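Local coordinates for protein 6-pyruvoyl tetrahydrobiopterin synthase (Plasmodium vivax, PDB 3LX3) that belongs to the 6-pyruvoyl tetrahydropterin synthase family, zinc-containing proteins of the tunnelling (T) fold, and forms an assembly of six chains, at residues Asn143-Glu148 / Met162-Ser167; Tyr52-Arg57 / Glu76-Val81. One frame throughout, in Å; residues are numbered along the deposited sequence.

Contact 1 (Asn143-Glu148 / Met162-Ser167); sequences NQLIEE and MEVTVS
Leu145 and Ile146 of helix 134-149 pack on Met162 and Val164 of strand 161-167, part of the helix layer that lines one side of the antiparallel sheet in the T-fold. All four residues are buried, and the contact is divided into two separate apolar pairs. In the first, the side chains of Leu145 and Val164 approach at a slant and meet through single methyls, Leu145 CD1 standing 3.6 Å from Val164 CG2. With CD1 anti to CA (chi2 175°), this methyl is the part of Leu145 that meets the strand. In the second pair the two chains run alongside each other in opposite directions. Met162 is bent at both chi2 (-78°) and chi3 (-73°), which curls its terminal methyl round until Met162 CE lies 3.9 Å from Ile146 CG1. Met162 CG follows at 4.1 Å from the same Ile146 CG1, while Ile146 CD1 reaches back to 4.2 Å from Met162 CB, so a length of chain is touched rather than one end. Leu142 of the same helix also touches Met162 and Val164, and Leu56 and Leu58 of the adjacent strand also touch Met162. Glu163, between them in sequence on strand 161-167, forms a salt bridge with Arg57 of the neighbouring strand. The backbones of Met162 and Val164 hydrogen-bond to Arg178 and Val176 of strand 172-179. No hydrogen bond joins helix and strand here; they are held by dispersion and the exclusion of water, so their fit rests on the shape of the methyl and methylene surfaces.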
# COMPACT_ATOMS: atom_id res chain seq x y z
N ASN A 143 -26.17 -8.84 -0.69
CA ASN A 143 -27.49 -9.12 -0.17
C ASN A 143 -27.49 -9.17 1.37
O ASN A 143 -28.36 -8.59 2.03
CB ASN A 143 -28.02 -10.44 -0.72
CG ASN A 143 -29.46 -10.68 -0.36
OD1 ASN A 143 -30.34 -9.97 -0.83
ND2 ASN A 143 -29.71 -11.67 0.48
N GLN A 144 -26.50 -9.82 1.94
CA GLN A 144 -26.39 -9.94 3.40
C GLN A 144 -26.19 -8.58 4.05
O GLN A 144 -26.74 -8.31 5.12
CB GLN A 144 -25.26 -10.87 3.81
CG GLN A 144 -25.49 -12.33 3.54
CD GLN A 144 -26.73 -12.87 4.24
OE1 GLN A 144 -27.69 -13.28 3.60
NE2 GLN A 144 -26.71 -12.81 5.54
N LEU A 145 -25.40 -7.73 3.40
CA LEU A 145 -25.13 -6.39 3.96
C LEU A 145 -26.35 -5.50 3.98
O LEU A 145 -26.59 -4.74 4.94
CB LEU A 145 -23.98 -5.69 3.23
CG LEU A 145 -22.58 -6.06 3.67
CD1 LEU A 145 -21.54 -5.38 2.76
CD2 LEU A 145 -22.39 -5.63 5.17
N ILE A 146 -27.14 -5.55 2.91
CA ILE A 146 -28.33 -4.77 2.87
C ILE A 146 -29.28 -5.25 3.96
O ILE A 146 -29.89 -4.44 4.65
CB ILE A 146 -28.97 -4.80 1.45
CG1 ILE A 146 -28.10 -3.99 0.49
CG2 ILE A 146 -30.42 -4.31 1.49
CD1 ILE A 146 -28.36 -4.31 -0.96
N GLU A 147 -29.36 -6.56 4.17
CA GLU A 147 -30.20 -7.11 5.25
C GLU A 147 -29.72 -6.68 6.64
O GLU A 147 -30.53 -6.32 7.51
CB GLU A 147 -30.27 -8.64 5.19
CG GLU A 147 -31.07 -9.21 4.03
CD GLU A 147 -31.45 -10.69 4.21
OE1 GLU A 147 -31.68 -11.12 5.37
OE2 GLU A 147 -31.54 -11.41 3.20
N GLU A 148 -28.41 -6.71 6.85
CA GLU A 148 -27.83 -6.39 8.16
C GLU A 148 -27.88 -4.92 8.51
O GLU A 148 -28.13 -4.58 9.68
CB GLU A 148 -26.38 -6.87 8.24
CG GLU A 148 -26.23 -8.38 8.22
CD GLU A 148 -26.46 -9.04 9.57
OE1 GLU A 148 -26.79 -8.33 10.55
OE2 GLU A 148 -26.28 -10.28 9.64
N MET A 162 -25.93 0.73 -3.36
CA MET A 162 -25.06 -0.08 -2.51
C MET A 162 -24.20 -0.92 -3.43
O MET A 162 -24.70 -1.46 -4.42
CB MET A 162 -25.90 -1.01 -1.61
CG MET A 162 -26.70 -0.24 -0.56
SD MET A 162 -25.67 0.25 0.80
CE MET A 162 -25.44 -1.33 1.58
N GLU A 163 -22.91 -0.99 -3.11
CA GLU A 163 -21.95 -1.68 -3.99
C GLU A 163 -20.87 -2.34 -3.15
O GLU A 163 -20.26 -1.73 -2.27
CB GLU A 163 -21.32 -0.66 -4.94
CG GLU A 163 -20.19 -1.18 -5.80
CD GLU A 163 -19.38 -0.05 -6.43
OE1 GLU A 163 -19.93 0.62 -7.33
OE2 GLU A 163 -18.22 0.10 -6.06
N VAL A 164 -20.65 -3.63 -3.40
CA VAL A 164 -19.63 -4.41 -2.75
C VAL A 164 -18.55 -4.84 -3.73
O VAL A 164 -18.84 -5.25 -4.86
CB VAL A 164 -20.27 -5.68 -2.10
CG1 VAL A 164 -19.31 -6.80 -1.86
CG2 VAL A 164 -21.04 -5.28 -0.81
N THR A 165 -17.29 -4.73 -3.28
CA THR A 165 -16.13 -5.27 -3.98
C THR A 165 -15.57 -6.36 -3.10
O THR A 165 -15.30 -6.15 -1.93
CB THR A 165 -15.08 -4.19 -4.28
OG1 THR A 165 -15.70 -3.18 -5.11
CG2 THR A 165 -13.89 -4.81 -4.98
N VAL A 166 -15.39 -7.55 -3.67
CA VAL A 166 -14.72 -8.68 -3.00
C VAL A 166 -13.47 -9.01 -3.80
O VAL A 166 -13.47 -9.08 -5.04
CB VAL A 166 -15.63 -9.91 -2.92
CG1 VAL A 166 -14.83 -11.13 -2.35
CG2 VAL A 166 -16.86 -9.63 -2.07
N SER A 167 -12.38 -9.23 -3.09
CA SER A 167 -11.17 -9.77 -3.73
C SER A 167 -10.75 -11.09 -3.13
O SER A 167 -10.80 -11.23 -1.91
CB SER A 167 -10.07 -8.75 -3.62
OG SER A 167 -9.65 -8.49 -2.32

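Contact 2 (Tyr52-Arg57 / Glu76-Val81); sequences YNVSLR and EKVRKV
The packing of Val54 and Leu56 on Val78 is wholly aliphatic, and the flat groups lie beside it, where helix 71-85 rests on strand 48-61 of the antiparallel sheet of the T-fold. The Tyr52 ring meets Phe32 with the planes nearly parallel, about 5° apart, and meets the zinc ligand His50 edge-to-face. On the helix, in one of two modelled conformers and so only tentatively, Glu76 CA lies over one face of the Arg79 guanidinium, nearer its edge than its middle, 3.5 Å above the plane. In the contact itself, Val78 reaches two strand residues at once through its forked side chain. With Val78 CG1 anti to the backbone N (chi1 174°) and CG2 anti to the carbonyl carbon, the two methyls are divided between neighbours two residues apart on the strand. Phe30 also touches Val78, and Ile141 of helix 134-149 touches Val54, so the buried valines continue into a larger apolar layer. On one branch of the fork, Val78 CG1 comes 4.1 Å from Val54 CG1. The other branch meets Leu56, where Val78 CG2 lies 4.0 Å from Leu56 CD2 and 4.1 Å from Leu56 CB.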
# COMPACT_ATOMS: atom_id res chain seq x y z
N TYR A 52 -9.80 -13.25 1.80
CA TYR A 52 -10.74 -12.44 1.06
C TYR A 52 -10.91 -11.09 1.72
O TYR A 52 -10.90 -10.98 2.95
CB TYR A 52 -12.10 -13.10 1.01
CG TYR A 52 -12.25 -14.33 0.11
CD1 TYR A 52 -12.61 -14.21 -1.21
CD2 TYR A 52 -12.01 -15.61 0.59
CE1 TYR A 52 -12.81 -15.33 -2.05
CE2 TYR A 52 -12.16 -16.71 -0.23
CZ TYR A 52 -12.54 -16.58 -1.54
OH TYR A 52 -12.67 -17.73 -2.30
N ASN A 53 -11.10 -10.05 0.92
CA ASN A 53 -11.34 -8.71 1.44
C ASN A 53 -12.59 -8.09 0.80
O ASN A 53 -12.86 -8.33 -0.36
CB ASN A 53 -10.14 -7.85 1.10
CG ASN A 53 -10.21 -6.53 1.75
OD1 ASN A 53 -10.59 -5.53 1.12
ND2 ASN A 53 -9.97 -6.51 3.04
N VAL A 54 -13.34 -7.31 1.59
CA VAL A 54 -14.60 -6.71 1.17
C VAL A 54 -14.51 -5.23 1.39
O VAL A 54 -14.13 -4.78 2.48
CB VAL A 54 -15.79 -7.19 2.08
CG1 VAL A 54 -17.07 -6.40 1.78
CG2 VAL A 54 -16.01 -8.63 1.91
N SER A 55 -14.92 -4.47 0.38
CA SER A 55 -15.20 -3.06 0.58
C SER A 55 -16.64 -2.74 0.23
O SER A 55 -17.25 -3.40 -0.58
CB SER A 55 -14.25 -2.18 -0.19
OG SER A 55 -14.46 -2.32 -1.56
N LEU A 56 -17.17 -1.68 0.84
CA LEU A 56 -18.54 -1.23 0.59
C LEU A 56 -18.52 0.23 0.18
O LEU A 56 -17.88 1.05 0.84
CB LEU A 56 -19.39 -1.39 1.86
CG LEU A 56 -20.77 -0.75 1.88
CD1 LEU A 56 -21.71 -1.46 0.91
CD2 LEU A 56 -21.32 -0.80 3.32
N ARG A 57 -19.24 0.50 -0.91
CA ARG A 57 -19.47 1.85 -1.41
C ARG A 57 -20.97 2.09 -1.46
O ARG A 57 -21.74 1.19 -1.82
CB ARG A 57 -18.86 1.98 -2.79
CG ARG A 57 -18.99 3.31 -3.51
CD ARG A 57 -18.11 3.26 -4.80
NE ARG A 57 -16.88 2.46 -4.61
CZ ARG A 57 -15.62 2.87 -4.81
NH1 ARG A 57 -15.32 4.08 -5.26
NH2 ARG A 57 -14.62 2.02 -4.59
N GLU A 76 -19.35 -1.66 11.30
CA GLU A 76 -19.86 -2.69 12.23
C GLU A 76 -20.51 -3.81 11.45
O GLU A 76 -20.23 -4.99 11.69
CB GLU A 76 -20.84 -2.08 13.22
CG GLU A 76 -21.48 -3.08 14.17
CD GLU A 76 -22.50 -2.42 15.07
OE1 GLU A 76 -22.22 -1.31 15.56
OE2 GLU A 76 -23.57 -3.02 15.28
N LYS A 77 -21.36 -3.43 10.49
CA LYS A 77 -22.12 -4.42 9.72
C LYS A 77 -21.25 -5.17 8.72
O LYS A 77 -21.41 -6.40 8.59
CB LYS A 77 -23.32 -3.79 9.03
CG LYS A 77 -24.31 -3.16 10.01
CD LYS A 77 -24.78 -4.11 11.11
CE LYS A 77 -25.77 -3.41 12.04
NZ LYS A 77 -26.03 -4.29 13.19
N VAL A 78 -20.29 -4.50 8.06
CA VAL A 78 -19.33 -5.24 7.20
C VAL A 78 -18.50 -6.25 8.03
O VAL A 78 -18.34 -7.39 7.63
CB VAL A 78 -18.39 -4.30 6.40
CG1 VAL A 78 -17.32 -5.11 5.63
CG2 VAL A 78 -19.22 -3.39 5.44
N ARG A 79 -18.02 -5.83 9.19
CA ARG A 79 -17.25 -6.75 10.04
C ARG A 79 -18.11 -7.95 10.44
O ARG A 79 -17.63 -9.07 10.44
CB ARG A 79 -16.71 -6.06 11.30
CG ARG A 79 -15.62 -5.01 11.05
CD ARG A 79 -15.10 -4.38 12.37
NE ARG A 79 -16.03 -4.47 13.50
CZ ARG A 79 -16.69 -3.46 14.10
NH1 ARG A 79 -16.56 -2.17 13.71
NH2 ARG A 79 -17.49 -3.76 15.13
N LYS A 80 -19.37 -7.71 10.79
CA LYS A 80 -20.28 -8.79 11.19
C LYS A 80 -20.43 -9.85 10.08
O LYS A 80 -20.32 -11.06 10.33
CB LYS A 80 -21.64 -8.22 11.57
CG LYS A 80 -22.62 -9.28 12.03
CD LYS A 80 -23.95 -8.67 12.50
CE LYS A 80 -24.81 -9.77 13.13
NZ LYS A 80 -26.23 -9.36 13.26
N VAL A 81 -20.69 -9.39 8.86
CA VAL A 81 -20.86 -10.30 7.70
C VAL A 81 -19.58 -11.04 7.44
O VAL A 81 -19.57 -12.26 7.30
CB VAL A 81 -21.34 -9.56 6.45
CG1 VAL A 81 -21.36 -10.47 5.22
CG2 VAL A 81 -22.73 -9.01 6.70

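How the contacts relate
After strands 20-40 and 43-44, the chain runs along strand 48-61, turns into helix 71-85 and closes contact 2. It then passes strand 89-92, the three-stranded sheet and strand 124-127, which pairs in parallel with 89-92, before helix 134-149, which contact 1 ties to strand 161-167. The two closures lie in series, neither nested nor crossed, with centres about 7 Å apart. Their strands are antiparallel neighbours, probably hydrogen-bonded from Ser55 N to Thr165 O and from Ser167 N to Asn53 O, both 2.9 Å. The helices also meet: Leu145 touches Val78 and Val81, and Lys80 forms a salt bridge with Glu148. Two helices and two strands thus form one continuous layered unit.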